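Local coordinates for Lmo2445 protein (Listeria monocytogenes EGD-e, PDB 5HZL), which is of unknown function but is a secreted, calcium-binding, internalin-like protein built around a leucine-rich-repeat domain, at residues V148-E153 with P170-L175; L103-A108 with L124-L129; I176-H181 with T197-N202. All coordinates share one frame; numbering follows the deposited sequence.

Contact 1 (V148-E153 with P170-L175); sequences VSINME and PNLDSL. With CA (calcium ion), chain E; CA (calcium ion), chain F.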
ATOM      1  N   VAL A 148      -7.536   0.803 -13.661  1.00 45.49           N
ATOM      2  CA  VAL A 148      -7.196  -0.338 -14.506  1.00 46.31           C
ATOM      3  C   VAL A 148      -6.025  -1.104 -13.909  1.00 45.34           C
ATOM      4  O   VAL A 148      -6.009  -2.329 -13.965  1.00 46.24           O
ATOM      5  CB  VAL A 148      -6.865   0.094 -15.955  1.00 46.43           C
ATOM      6  CG1 VAL A 148      -6.390  -1.095 -16.799  1.00 46.15           C
ATOM      7  CG2 VAL A 148      -8.086   0.760 -16.574  1.00 47.49           C
ATOM      8  N   SER A 149      -5.052  -0.395 -13.350  1.00 44.88           N
ATOM      9  CA  SER A 149      -3.892  -1.054 -12.753  1.00 44.60           C
ATOM     10  C   SER A 149      -3.400  -0.364 -11.488  1.00 43.42           C
ATOM     11  O   SER A 149      -3.224   0.847 -11.458  1.00 42.17           O
ATOM     12  CB  SER A 149      -2.746  -1.153 -13.753  1.00 44.48           C
ATOM     13  OG  SER A 149      -2.310   0.122 -14.115  1.00 44.45           O
ATOM     14  N   ILE A 150      -3.176  -1.190 -10.468  1.00 44.28           N
ATOM     15  CA  ILE A 150      -2.706  -0.808  -9.146  1.00 43.46           C
ATOM     16  C   ILE A 150      -1.427  -1.552  -8.808  1.00 43.00           C
ATOM     17  O   ILE A 150      -1.367  -2.778  -8.890  1.00 42.22           O
ATOM     18  CB  ILE A 150      -3.745  -1.204  -8.084  1.00 44.62           C
ATOM     19  CG1 ILE A 150      -5.025  -0.376  -8.275  1.00 46.11           C
ATOM     20  CG2 ILE A 150      -3.190  -1.023  -6.670  1.00 44.00           C
ATOM     21  CD1 ILE A 150      -6.163  -0.789  -7.365  1.00 47.33           C
ATOM     22  N   ASN A 151      -0.410  -0.805  -8.406  1.00 43.00           N
ATOM     23  CA  ASN A 151       0.844  -1.405  -8.009  1.00 42.40           C
ATOM     24  C   ASN A 151       1.130  -0.994  -6.569  1.00 41.40           C
ATOM     25  O   ASN A 151       1.266   0.200  -6.291  1.00 41.02           O
ATOM     26  CB  ASN A 151       1.947  -0.965  -8.958  1.00 42.66           C
ATOM     27  CG  ASN A 151       3.294  -1.586  -8.645  1.00 42.30           C
ATOM     28  OD1 ASN A 151       3.460  -2.378  -7.731  1.00 42.41           O
ATOM     29  ND2 ASN A 151       4.269  -1.209  -9.416  1.00 43.92           N
HETATM   30  N   MSE A 152       1.187  -1.988  -5.672  1.00 40.66           N
HETATM   31  CA  MSE A 152       1.491  -1.775  -4.250  1.00 41.29           C
HETATM   32  C   MSE A 152       2.526  -2.795  -3.820  1.00 39.87           C
HETATM   33  O   MSE A 152       2.488  -3.347  -2.716  1.00 39.33           O
HETATM   34  CB  MSE A 152       0.218  -1.767  -3.406  1.00 43.74           C
HETATM   35  CG  MSE A 152      -0.398  -0.374  -3.401  1.00 46.54           C
HETATM   36 SE   MSE A 152      -1.971  -0.274  -2.209  1.00 51.84          SE
HETATM   37  CE  MSE A 152      -3.057  -1.727  -2.978  1.00 49.45           C
ATOM     38  N   GLU A 153       3.492  -3.026  -4.699  1.00 38.72           N
ATOM     39  CA  GLU A 153       4.566  -3.956  -4.410  1.00 38.40           C
ATOM     40  C   GLU A 153       5.452  -3.407  -3.325  1.00 37.04           C
ATOM     41  O   GLU A 153       5.838  -2.250  -3.379  1.00 36.16           O
ATOM     42  CB  GLU A 153       5.446  -4.172  -5.647  1.00 39.49           C
ATOM     43  CG  GLU A 153       6.617  -5.144  -5.452  1.00 40.64           C
ATOM     44  CD  GLU A 153       7.428  -5.364  -6.710  1.00 41.62           C
ATOM     45  OE1 GLU A 153       7.324  -4.557  -7.630  1.00 45.49           O
ATOM     46  OE2 GLU A 153       8.192  -6.332  -6.805  1.00 42.16           O
ATOM     47  N   PRO A 170     -14.724  -2.288 -11.886  1.00 59.15           N
ATOM     48  CA  PRO A 170     -14.988  -3.184 -13.029  1.00 60.36           C
ATOM     49  C   PRO A 170     -13.955  -3.296 -14.151  1.00 59.97           C
ATOM     50  O   PRO A 170     -14.040  -4.236 -14.942  1.00 61.53           O
ATOM     51  CB  PRO A 170     -16.332  -2.672 -13.581  1.00 61.76           C
ATOM     52  CG  PRO A 170     -16.428  -1.266 -13.140  1.00 60.70           C
ATOM     53  CD  PRO A 170     -15.717  -1.193 -11.825  1.00 59.07           C
ATOM     54  N   ASN A 171     -13.000  -2.373 -14.231  1.00 58.91           N
ATOM     55  CA  ASN A 171     -11.986  -2.433 -15.297  1.00 58.43           C
ATOM     56  C   ASN A 171     -10.598  -2.806 -14.829  1.00 56.09           C
ATOM     57  O   ASN A 171      -9.693  -2.925 -15.654  1.00 56.57           O
ATOM     58  CB  ASN A 171     -11.982  -1.117 -16.076  1.00 58.60           C
ATOM     59  CG  ASN A 171     -13.291  -0.885 -16.799  1.00 60.11           C
ATOM     60  OD1 ASN A 171     -13.905  -1.824 -17.310  1.00 61.99           O
ATOM     61  ND2 ASN A 171     -13.722   0.359 -16.857  1.00 60.16           N
ATOM     62  N   LEU A 172     -10.449  -3.016 -13.519  1.00 54.40           N
ATOM     63  CA  LEU A 172      -9.176  -3.388 -12.918  1.00 52.55           C
ATOM     64  C   LEU A 172      -8.673  -4.632 -13.631  1.00 53.68           C
ATOM     65  O   LEU A 172      -9.388  -5.638 -13.707  1.00 55.29           O
ATOM     66  CB  LEU A 172      -9.354  -3.650 -11.418  1.00 51.05           C
ATOM     67  CG  LEU A 172      -8.112  -3.977 -10.583  1.00 48.40           C
ATOM     68  CD1 LEU A 172      -7.075  -2.872 -10.668  1.00 46.58           C
ATOM     69  CD2 LEU A 172      -8.519  -4.211  -9.139  1.00 47.69           C
ATOM     70  N   ASP A 173      -7.461  -4.537 -14.175  1.00 53.38           N
ATOM     71  CA  ASP A 173      -6.857  -5.633 -14.928  1.00 54.67           C
ATOM     72  C   ASP A 173      -5.473  -6.039 -14.424  1.00 52.93           C
ATOM     73  O   ASP A 173      -4.949  -7.073 -14.852  1.00 53.78           O
ATOM     74  CB  ASP A 173      -6.735  -5.218 -16.398  1.00 56.32           C
ATOM     75  CG  ASP A 173      -6.458  -6.391 -17.320  1.00 58.68           C
ATOM     76  OD1 ASP A 173      -7.239  -7.380 -17.295  1.00 62.97           O
ATOM     77  OD2 ASP A 173      -5.486  -6.308 -18.095  1.00 57.84           O
ATOM     78  N   SER A 174      -4.872  -5.231 -13.551  1.00 51.06           N
ATOM     79  CA  SER A 174      -3.552  -5.544 -13.003  1.00 49.64           C
ATOM     80  C   SER A 174      -3.479  -5.117 -11.537  1.00 46.50           C
ATOM     81  O   SER A 174      -3.738  -3.964 -11.215  1.00 43.68           O
ATOM     82  CB  SER A 174      -2.455  -4.869 -13.821  1.00 50.07           C
ATOM     83  OG  SER A 174      -1.170  -5.253 -13.355  1.00 50.85           O
ATOM     84  N   LEU A 175      -3.124  -6.056 -10.662  1.00 45.37           N
ATOM     85  CA  LEU A 175      -3.032  -5.799  -9.224  1.00 44.78           C
ATOM     86  C   LEU A 175      -1.757  -6.448  -8.693  1.00 43.57           C
ATOM     87  O   LEU A 175      -1.708  -7.661  -8.526  1.00 44.30           O
ATOM     88  CB  LEU A 175      -4.277  -6.361  -8.518  1.00 45.66           C
ATOM     89  CG  LEU A 175      -4.380  -6.233  -7.000  1.00 44.65           C
ATOM     90  CD1 LEU A 175      -4.388  -4.770  -6.604  1.00 44.57           C
ATOM     91  CD2 LEU A 175      -5.627  -6.937  -6.497  1.00 45.04           C
TER
HETATM   92 CA    CA E 404       8.892  -5.990  -9.424  1.00 54.58          CA
HETATM   93 CA    CA F 405      -9.556  -8.401 -17.873  1.00 64.08          CA

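Contact 2 (L103-A108 with L124-L129); sequences LENIEA and LTNVDL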
ATOM      1  N   LEU A 103      -7.005  14.086 -13.425  1.00 50.76           N
ATOM      2  CA  LEU A 103      -5.969  13.110 -13.103  1.00 49.81           C
ATOM      3  C   LEU A 103      -6.259  11.698 -13.620  1.00 50.07           C
ATOM      4  O   LEU A 103      -7.342  11.162 -13.397  1.00 50.52           O
ATOM      5  CB  LEU A 103      -5.735  13.086 -11.595  1.00 49.19           C
ATOM      6  CG  LEU A 103      -4.475  12.353 -11.130  1.00 49.16           C
ATOM      7  CD1 LEU A 103      -3.225  12.937 -11.783  1.00 48.51           C
ATOM      8  CD2 LEU A 103      -4.381  12.441  -9.614  1.00 49.11           C
ATOM      9  N   GLU A 104      -5.279  11.127 -14.323  1.00 49.62           N
ATOM     10  CA  GLU A 104      -5.377   9.774 -14.902  1.00 49.68           C
ATOM     11  C   GLU A 104      -4.297   8.830 -14.404  1.00 47.85           C
ATOM     12  O   GLU A 104      -4.489   7.612 -14.428  1.00 48.35           O
ATOM     13  CB  GLU A 104      -5.217   9.816 -16.427  1.00 50.29           C
ATOM     14  CG  GLU A 104      -6.201  10.709 -17.144  1.00 52.36           C
ATOM     15  CD  GLU A 104      -6.003  10.748 -18.652  1.00 53.90           C
ATOM     16  OE1 GLU A 104      -5.165   9.988 -19.191  1.00 52.15           O
ATOM     17  OE2 GLU A 104      -6.713  11.559 -19.301  1.00 57.36           O
ATOM     18  N   ASN A 105      -3.179   9.390 -13.949  1.00 45.64           N
ATOM     19  CA  ASN A 105      -2.051   8.606 -13.522  1.00 43.61           C
ATOM     20  C   ASN A 105      -1.296   9.168 -12.331  1.00 41.81           C
ATOM     21  O   ASN A 105      -0.936  10.324 -12.328  1.00 41.52           O
ATOM     22  CB  ASN A 105      -1.108   8.572 -14.715  1.00 44.38           C
ATOM     23  CG  ASN A 105       0.137   7.780 -14.451  1.00 45.04           C
ATOM     24  OD1 ASN A 105       0.148   6.883 -13.614  1.00 45.21           O
ATOM     25  ND2 ASN A 105       1.204   8.103 -15.174  1.00 46.43           N
ATOM     26  N   ILE A 106      -1.047   8.334 -11.328  1.00 41.98           N
ATOM     27  CA  ILE A 106      -0.279   8.724 -10.130  1.00 42.31           C
ATOM     28  C   ILE A 106       0.977   7.847 -10.038  1.00 41.70           C
ATOM     29  O   ILE A 106       0.864   6.637  -9.933  1.00 39.59           O
ATOM     30  CB  ILE A 106      -1.089   8.572  -8.823  1.00 42.48           C
ATOM     31  CG1 ILE A 106      -2.222   9.589  -8.798  1.00 43.50           C
ATOM     32  CG2 ILE A 106      -0.192   8.765  -7.593  1.00 42.23           C
ATOM     33  CD1 ILE A 106      -3.053   9.589  -7.533  1.00 43.90           C
ATOM     34  N   GLU A 107       2.150   8.473 -10.085  1.00 42.38           N
ATOM     35  CA  GLU A 107       3.433   7.792  -9.967  1.00 44.14           C
ATOM     36  C   GLU A 107       4.045   8.263  -8.657  1.00 41.03           C
ATOM     37  O   GLU A 107       4.655   9.331  -8.592  1.00 39.34           O
ATOM     38  CB  GLU A 107       4.307   8.086 -11.180  1.00 49.58           C
ATOM     39  CG  GLU A 107       3.815   7.376 -12.437  1.00 54.97           C
ATOM     40  CD  GLU A 107       4.589   7.741 -13.698  1.00 62.60           C
ATOM     41  OE1 GLU A 107       5.274   8.803 -13.726  1.00 68.19           O
ATOM     42  OE2 GLU A 107       4.486   6.970 -14.686  1.00 68.02           O
ATOM     43  N   ALA A 108       3.869   7.440  -7.619  1.00 39.17           N
ATOM     44  CA  ALA A 108       4.310   7.749  -6.256  1.00 37.29           C
ATOM     45  C   ALA A 108       5.141   6.676  -5.564  1.00 35.21           C
ATOM     46  O   ALA A 108       4.952   6.397  -4.380  1.00 35.36           O
ATOM     47  CB  ALA A 108       3.078   8.071  -5.425  1.00 37.49           C
ATOM     48  N   LEU A 124      -9.044   8.495 -13.070  1.00 50.89           N
ATOM     49  CA  LEU A 124      -7.856   7.781 -12.620  1.00 49.79           C
ATOM     50  C   LEU A 124      -7.854   6.366 -13.218  1.00 50.30           C
ATOM     51  O   LEU A 124      -8.797   5.598 -13.042  1.00 53.01           O
ATOM     52  CB  LEU A 124      -7.750   7.760 -11.085  1.00 48.21           C
ATOM     53  CG  LEU A 124      -6.391   7.318 -10.525  1.00 46.63           C
ATOM     54  CD1 LEU A 124      -5.290   8.267 -10.969  1.00 45.69           C
ATOM     55  CD2 LEU A 124      -6.420   7.247  -9.009  1.00 46.47           C
ATOM     56  N   THR A 125      -6.776   6.057 -13.923  1.00 49.57           N
ATOM     57  CA  THR A 125      -6.577   4.795 -14.625  1.00 49.97           C
ATOM     58  C   THR A 125      -5.423   3.957 -14.077  1.00 47.56           C
ATOM     59  O   THR A 125      -5.486   2.720 -14.109  1.00 46.75           O
ATOM     60  CB  THR A 125      -6.352   5.129 -16.129  1.00 52.07           C
ATOM     61  OG1 THR A 125      -7.601   5.543 -16.678  1.00 53.80           O
ATOM     62  CG2 THR A 125      -5.861   3.943 -16.964  1.00 54.19           C
ATOM     63  N   ASN A 126      -4.382   4.622 -13.585  1.00 45.61           N
ATOM     64  CA  ASN A 126      -3.218   3.934 -13.081  1.00 44.72           C
ATOM     65  C   ASN A 126      -2.670   4.566 -11.821  1.00 43.52           C
ATOM     66  O   ASN A 126      -2.663   5.769 -11.696  1.00 44.31           O
ATOM     67  CB  ASN A 126      -2.142   3.989 -14.150  1.00 45.34           C
ATOM     68  CG  ASN A 126      -0.863   3.311 -13.718  1.00 45.52           C
ATOM     69  OD1 ASN A 126      -0.861   2.170 -13.292  1.00 46.64           O
ATOM     70  ND2 ASN A 126       0.234   4.020 -13.822  1.00 46.85           N
ATOM     71  N   VAL A 127      -2.173   3.750 -10.903  1.00 43.11           N
ATOM     72  CA  VAL A 127      -1.617   4.251  -9.654  1.00 43.22           C
ATOM     73  C   VAL A 127      -0.428   3.365  -9.247  1.00 41.91           C
ATOM     74  O   VAL A 127      -0.580   2.165  -9.158  1.00 42.69           O
ATOM     75  CB  VAL A 127      -2.739   4.334  -8.575  1.00 44.44           C
ATOM     76  CG1 VAL A 127      -3.339   2.969  -8.250  1.00 44.71           C
ATOM     77  CG2 VAL A 127      -2.237   4.970  -7.298  1.00 44.84           C
ATOM     78  N   ASP A 128       0.753   3.960  -9.057  1.00 42.68           N
ATOM     79  CA  ASP A 128       1.996   3.258  -8.645  1.00 43.07           C
ATOM     80  C   ASP A 128       2.340   3.708  -7.216  1.00 42.28           C
ATOM     81  O   ASP A 128       2.953   4.753  -7.011  1.00 41.48           O
ATOM     82  CB  ASP A 128       3.163   3.557  -9.611  1.00 45.27           C
ATOM     83  CG  ASP A 128       4.487   2.806  -9.247  1.00 48.81           C
ATOM     84  OD1 ASP A 128       4.494   1.925  -8.352  1.00 50.21           O
ATOM     85  OD2 ASP A 128       5.544   3.090  -9.883  1.00 50.47           O
ATOM     86  N   LEU A 129       1.924   2.904  -6.239  1.00 42.04           N
ATOM     87  CA  LEU A 129       2.144   3.174  -4.818  1.00 41.57           C
ATOM     88  C   LEU A 129       3.113   2.169  -4.206  1.00 40.20           C
ATOM     89  O   LEU A 129       3.125   1.943  -2.999  1.00 40.19           O
ATOM     90  CB  LEU A 129       0.800   3.141  -4.089  1.00 42.59           C
ATOM     91  CG  LEU A 129      -0.162   4.268  -4.452  1.00 43.75           C
ATOM     92  CD1 LEU A 129      -1.583   3.948  -4.023  1.00 44.47           C
ATOM     93  CD2 LEU A 129       0.302   5.584  -3.842  1.00 44.98           C
TER

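Contact 3 (I176-H181 with T197-N202); sequences ILNENH and THSFAN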
ATOM      1  N   ILE A 176      -0.739  -5.636  -8.419  1.00 42.99           N
ATOM      2  CA  ILE A 176       0.554  -6.125  -7.941  1.00 42.98           C
ATOM      3  C   ILE A 176       0.641  -5.908  -6.429  1.00 41.95           C
ATOM      4  O   ILE A 176       0.611  -4.764  -5.970  1.00 41.19           O
ATOM      5  CB  ILE A 176       1.730  -5.385  -8.629  1.00 43.43           C
ATOM      6  CG1 ILE A 176       1.475  -5.131 -10.136  1.00 44.75           C
ATOM      7  CG2 ILE A 176       3.050  -6.106  -8.367  1.00 44.15           C
ATOM      8  CD1 ILE A 176       1.238  -6.351 -10.993  1.00 45.32           C
ATOM      9  N   LEU A 177       0.755  -7.002  -5.671  1.00 41.93           N
ATOM     10  CA  LEU A 177       0.824  -6.953  -4.201  1.00 41.32           C
ATOM     11  C   LEU A 177       1.930  -7.797  -3.558  1.00 39.95           C
ATOM     12  O   LEU A 177       1.863  -8.062  -2.356  1.00 38.66           O
ATOM     13  CB  LEU A 177      -0.516  -7.423  -3.631  1.00 42.97           C
ATOM     14  CG  LEU A 177      -1.753  -6.582  -3.900  1.00 43.94           C
ATOM     15  CD1 LEU A 177      -3.001  -7.312  -3.436  1.00 45.89           C
ATOM     16  CD2 LEU A 177      -1.626  -5.251  -3.191  1.00 43.66           C
ATOM     17  N   ASN A 178       2.933  -8.227  -4.323  1.00 38.97           N
ATOM     18  CA  ASN A 178       4.008  -9.014  -3.711  1.00 38.44           C
ATOM     19  C   ASN A 178       4.830  -8.210  -2.706  1.00 38.08           C
ATOM     20  O   ASN A 178       4.769  -6.993  -2.692  1.00 38.33           O
ATOM     21  CB  ASN A 178       4.942  -9.662  -4.752  1.00 38.36           C
ATOM     22  CG  ASN A 178       5.527  -8.668  -5.745  1.00 38.43           C
ATOM     23  OD1 ASN A 178       4.792  -7.947  -6.412  1.00 40.29           O
ATOM     24  ND2 ASN A 178       6.843  -8.669  -5.895  1.00 37.80           N
ATOM     25  N   GLU A 179       5.561  -8.922  -1.854  1.00 39.09           N
ATOM     26  CA  GLU A 179       6.478  -8.358  -0.848  1.00 39.63           C
ATOM     27  C   GLU A 179       5.869  -7.471   0.240  1.00 39.51           C
ATOM     28  O   GLU A 179       6.517  -6.561   0.759  1.00 39.55           O
ATOM     29  CB  GLU A 179       7.643  -7.672  -1.566  1.00 40.83           C
ATOM     30  CG  GLU A 179       8.409  -8.640  -2.460  1.00 43.38           C
ATOM     31  CD  GLU A 179       9.419  -7.949  -3.347  1.00 46.01           C
ATOM     32  OE1 GLU A 179       9.948  -6.887  -2.948  1.00 49.17           O
ATOM     33  OE2 GLU A 179       9.695  -8.467  -4.454  1.00 47.91           O
ATOM     34  N   ASN A 180       4.628  -7.767   0.598  1.00 39.50           N
ATOM     35  CA  ASN A 180       3.917  -7.044   1.643  1.00 39.79           C
ATOM     36  C   ASN A 180       3.900  -7.887   2.926  1.00 40.51           C
ATOM     37  O   ASN A 180       4.643  -8.857   3.008  1.00 41.25           O
ATOM     38  CB  ASN A 180       2.536  -6.650   1.133  1.00 40.58           C
ATOM     39  CG  ASN A 180       2.595  -5.500   0.145  1.00 41.04           C
ATOM     40  OD1 ASN A 180       3.130  -4.452   0.459  1.00 42.47           O
ATOM     41  ND2 ASN A 180       2.002  -5.672  -1.027  1.00 42.10           N
ATOM     42  N   HIS A 181       3.087  -7.518   3.919  1.00 40.53           N
ATOM     43  CA  HIS A 181       3.040  -8.229   5.202  1.00 40.86           C
ATOM     44  C   HIS A 181       1.630  -8.638   5.575  1.00 41.12           C
ATOM     45  O   HIS A 181       1.220  -8.553   6.741  1.00 43.24           O
ATOM     46  CB  HIS A 181       3.617  -7.337   6.320  1.00 41.69           C
ATOM     47  CG  HIS A 181       4.942  -6.727   5.989  1.00 42.23           C
ATOM     48  ND1 HIS A 181       6.072  -7.480   5.749  1.00 42.68           N
ATOM     49  CD2 HIS A 181       5.325  -5.433   5.887  1.00 42.60           C
ATOM     50  CE1 HIS A 181       7.086  -6.678   5.490  1.00 42.63           C
ATOM     51  NE2 HIS A 181       6.660  -5.431   5.568  1.00 42.93           N
ATOM     52  N   THR A 197      -3.031  -9.679 -15.004  1.00 60.05           N
ATOM     53  CA  THR A 197      -1.729  -9.608 -14.350  1.00 59.35           C
ATOM     54  C   THR A 197      -1.969  -9.540 -12.837  1.00 58.73           C
ATOM     55  O   THR A 197      -2.783  -8.745 -12.369  1.00 59.70           O
ATOM     56  CB  THR A 197      -0.953  -8.344 -14.798  1.00 59.05           C
ATOM     57  OG1 THR A 197      -0.779  -8.352 -16.219  1.00 59.91           O
ATOM     58  CG2 THR A 197       0.427  -8.258 -14.131  1.00 57.56           C
ATOM     59  N   HIS A 198      -1.264 -10.360 -12.071  1.00 57.69           N
ATOM     60  CA  HIS A 198      -1.431 -10.369 -10.622  1.00 57.23           C
ATOM     61  C   HIS A 198      -0.224 -10.996  -9.919  1.00 54.41           C
ATOM     62  O   HIS A 198       0.448 -11.883 -10.448  1.00 55.00           O
ATOM     63  CB  HIS A 198      -2.707 -11.136 -10.233  1.00 60.88           C
ATOM     64  CG  HIS A 198      -2.668 -12.589 -10.602  1.00 66.06           C
ATOM     65  ND1 HIS A 198      -3.049 -13.057 -11.847  1.00 69.06           N
ATOM     66  CD2 HIS A 198      -2.273 -13.676  -9.895  1.00 67.52           C
ATOM     67  CE1 HIS A 198      -2.894 -14.368 -11.888  1.00 70.12           C
ATOM     68  NE2 HIS A 198      -2.423 -14.767 -10.718  1.00 70.79           N
ATOM     69  N   SER A 199       0.027 -10.546  -8.706  1.00 50.60           N
ATOM     70  CA  SER A 199       1.128 -11.057  -7.937  1.00 47.98           C
ATOM     71  C   SER A 199       0.817 -10.932  -6.462  1.00 44.87           C
ATOM     72  O   SER A 199       0.325  -9.896  -6.015  1.00 44.31           O
ATOM     73  CB  SER A 199       2.390 -10.282  -8.278  1.00 48.24           C
ATOM     74  OG  SER A 199       3.479 -10.800  -7.539  1.00 50.04           O
ATOM     75  N   PHE A 200       1.095 -11.988  -5.706  1.00 43.60           N
ATOM     76  CA  PHE A 200       0.847 -11.958  -4.278  1.00 42.86           C
ATOM     77  C   PHE A 200       1.985 -12.633  -3.517  1.00 42.15           C
ATOM     78  O   PHE A 200       1.892 -12.846  -2.322  1.00 43.65           O
ATOM     79  CB  PHE A 200      -0.495 -12.621  -3.988  1.00 43.62           C
ATOM     80  CG  PHE A 200      -1.019 -12.314  -2.633  1.00 44.85           C
ATOM     81  CD1 PHE A 200      -1.614 -11.079  -2.391  1.00 46.33           C
ATOM     82  CD2 PHE A 200      -0.923 -13.225  -1.594  1.00 45.41           C
ATOM     83  CE1 PHE A 200      -2.102 -10.755  -1.135  1.00 46.35           C
ATOM     84  CE2 PHE A 200      -1.402 -12.905  -0.336  1.00 45.65           C
ATOM     85  CZ  PHE A 200      -1.997 -11.674  -0.108  1.00 46.08           C
ATOM     86  N   ALA A 201       3.090 -12.907  -4.203  1.00 41.45           N
ATOM     87  CA  ALA A 201       4.231 -13.597  -3.600  1.00 41.09           C
ATOM     88  C   ALA A 201       4.879 -12.911  -2.397  1.00 39.97           C
ATOM     89  O   ALA A 201       4.712 -11.737  -2.183  1.00 40.07           O
ATOM     90  CB  ALA A 201       5.282 -13.844  -4.674  1.00 41.85           C
ATOM     91  N   ASN A 202       5.590 -13.694  -1.598  1.00 40.40           N
ATOM     92  CA  ASN A 202       6.333 -13.212  -0.441  1.00 39.91           C
ATOM     93  C   ASN A 202       5.607 -12.310   0.556  1.00 38.07           C
ATOM     94  O   ASN A 202       5.859 -11.122   0.611  1.00 38.36           O
ATOM     95  CB  ASN A 202       7.617 -12.519  -0.958  1.00 40.76           C
ATOM     96  CG  ASN A 202       8.583 -12.089   0.153  1.00 41.20           C
ATOM     97  OD1 ASN A 202       9.052 -10.945   0.168  1.00 41.89           O
ATOM     98  ND2 ASN A 202       8.872 -12.984   1.078  1.00 41.54           N
TER
HETATM   99  O   HOH W   1       7.272  -9.499   2.710  1.00 41.62           O

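Contact 1 (V148-E153 with P170-L175)
Two torsions bring Leu175 onto Ile150: chi1 of 179° sets CG of Leu175 anti to its backbone N, and chi2 of 62° swings CD1 to within 3.9 Å of Ile150 CB. The two side chains lie side by side on the buried face of a parallel beta sheet, the arrangement of successive repeats in a leucine-rich-repeat domain. From the turn before the second strand, Leu172 crosses Ile150 at about a right angle, its CD1 4.0 Å from Ile150 CD1. The backbone fixes the register. Val148 O accepts two donors, Asp173 N at 2.7 Å in a nearly straight bond (175° at the hydrogen) and Ser174 N at 3.1 Å, while Ile150 N reaches Ser174 O at 2.9 Å. On the other face Ser149 CB rests against Ser174 CB at 3.7 Å; Ser149 OG is hydrogen-bonded to Asn126 OD1 of the preceding strand. At the end of the strand, Asn151 OD1 accepts Glu153 N in an Asx turn, and both carboxylate oxygens of Glu153 hold a calcium ion. A second calcium lies beside the opposite end of the pairing, where Asp173 OD1 binds it at 2.6 Å together with Gln194 O.

Contact 2 (L103-A108 with L124-L129)
Asn105 and Asn126 lie side by side on the same face of neighbouring parallel strands from two successive leucine-rich repeats, whose strand axes run 4.8 Å apart and 8° from parallel. Backbone hydrogen bonds carry most of the pairing. Glu104 O, just ahead of its strand, receives both Thr125 N at 2.8 Å and Asn126 N, so that the turn and the first strand residue are gripped by one carbonyl. Ile106 then bonds in both directions, its N to Asn126 O and its O from Asp128 N at 2.8 Å, and Ala108 N closes the series on Asp128 O.

Among the side chains, the polar contact is amide to amide. Both asparagines hold CG anti to the backbone N (chi1 of Asn126 179°); Asn126 ND2 donates to Asn105 OD1 at 2.9 Å from above the carbonyl plane, 44° out of it. The other end of the Asn126 amide is also engaged, since its OD1 pairs with Ser149 OG of the next strand. Asp128 OD1 is hydrogen-bonded to Ser130 OG, just after its strand. Where the strands give way to loops, Asn132, at the asparagine position of the repeat consensus, uses ND2 to tie Ala108 O and Leu129 O together.

Apolar packing occupies the buried face. Leu124 CD1 is the shared point: it lies 4.2 Å from Leu103 CG, which runs alongside, and 4.0 Å from Ile106 CG1, whose chain crosses it at about a right angle. Ile106 CB also packs against Val127 CG2. Past the ends of the two strands, Ala108 CB touches Leu129 CD2 at 4.0 Å.

Contact 3 (I176-H181 with T197-N202)
Ser199 O receives Leu177 N at 2.9 Å, the shortest direct hydrogen bond between these two segments, and it marks the last step of parallel pairing before both chains leave the strand direction. One more backbone bond follows although both chains have left the strand: Glu179 N donates to Ala201 O at 3.0 Å, with 161° at the hydrogen.

Between these two bonds sits Asn178. Its chi1 of 54° places CG between the backbone N and the carbonyl carbon, and OD1 takes a weak bond from Ser199 OG at 3.3 Å. The stronger partner of this amide is Glu153 OE2, a calcium ligand of the preceding repeat, reached by ND2.

Asn180 occupies the conserved asparagine position of the leucine-rich repeat. Its ND2 reaches back to Leu177 O at 2.7 Å, from 59° above the carbonyl plane, and also bonds Met152 O, while OD1 accepts Ala155 N. The buried amide is thus held at both its ends, ND2 and OD1, and pins the loop to the previous turn. A water lies between two carbonyl oxygens, 2.7 Å from Asn180 O and 3.0 Å from Asn202 O.

Apolar contacts are few. Ile176 CD1 meets Thr197 CG2 at 3.8 Å, and Leu177 CB approaches Phe200 CD1 obliquely at 4.0 Å.

Strand 174-176 lies between 149-151 and 197-199, the latter being the edge strand at the C-terminal end of the parallel sheet within this chain. Phe200 also packs on Pro186, just ahead of helix 187-191, and the chain then passes into strand 203-212 of the separate mixed sheet.

The three contacts follow one another along the chain and across one parallel sheet. Contact 2 joins contact 1 through neighbouring strands, with Asn151 O 2.8 Å from Leu129 N and their centres 10 Å apart. Contact 1 passes directly into contact 3: Met152 N lies 2.9 Å from Ile176 O, and the centres are 12 Å apart. Contacts 2 and 3 do not touch, their nearest atoms being about 7 Å apart. The calcium held by Glu153, with OE1 at 2.8 Å from the ion, sits where contacts 1 and 3 meet, about 5 Å from the Asn178 side chain. At the far end of contact 3, His181 lines the pocket of the bound methoxy-ether molecule.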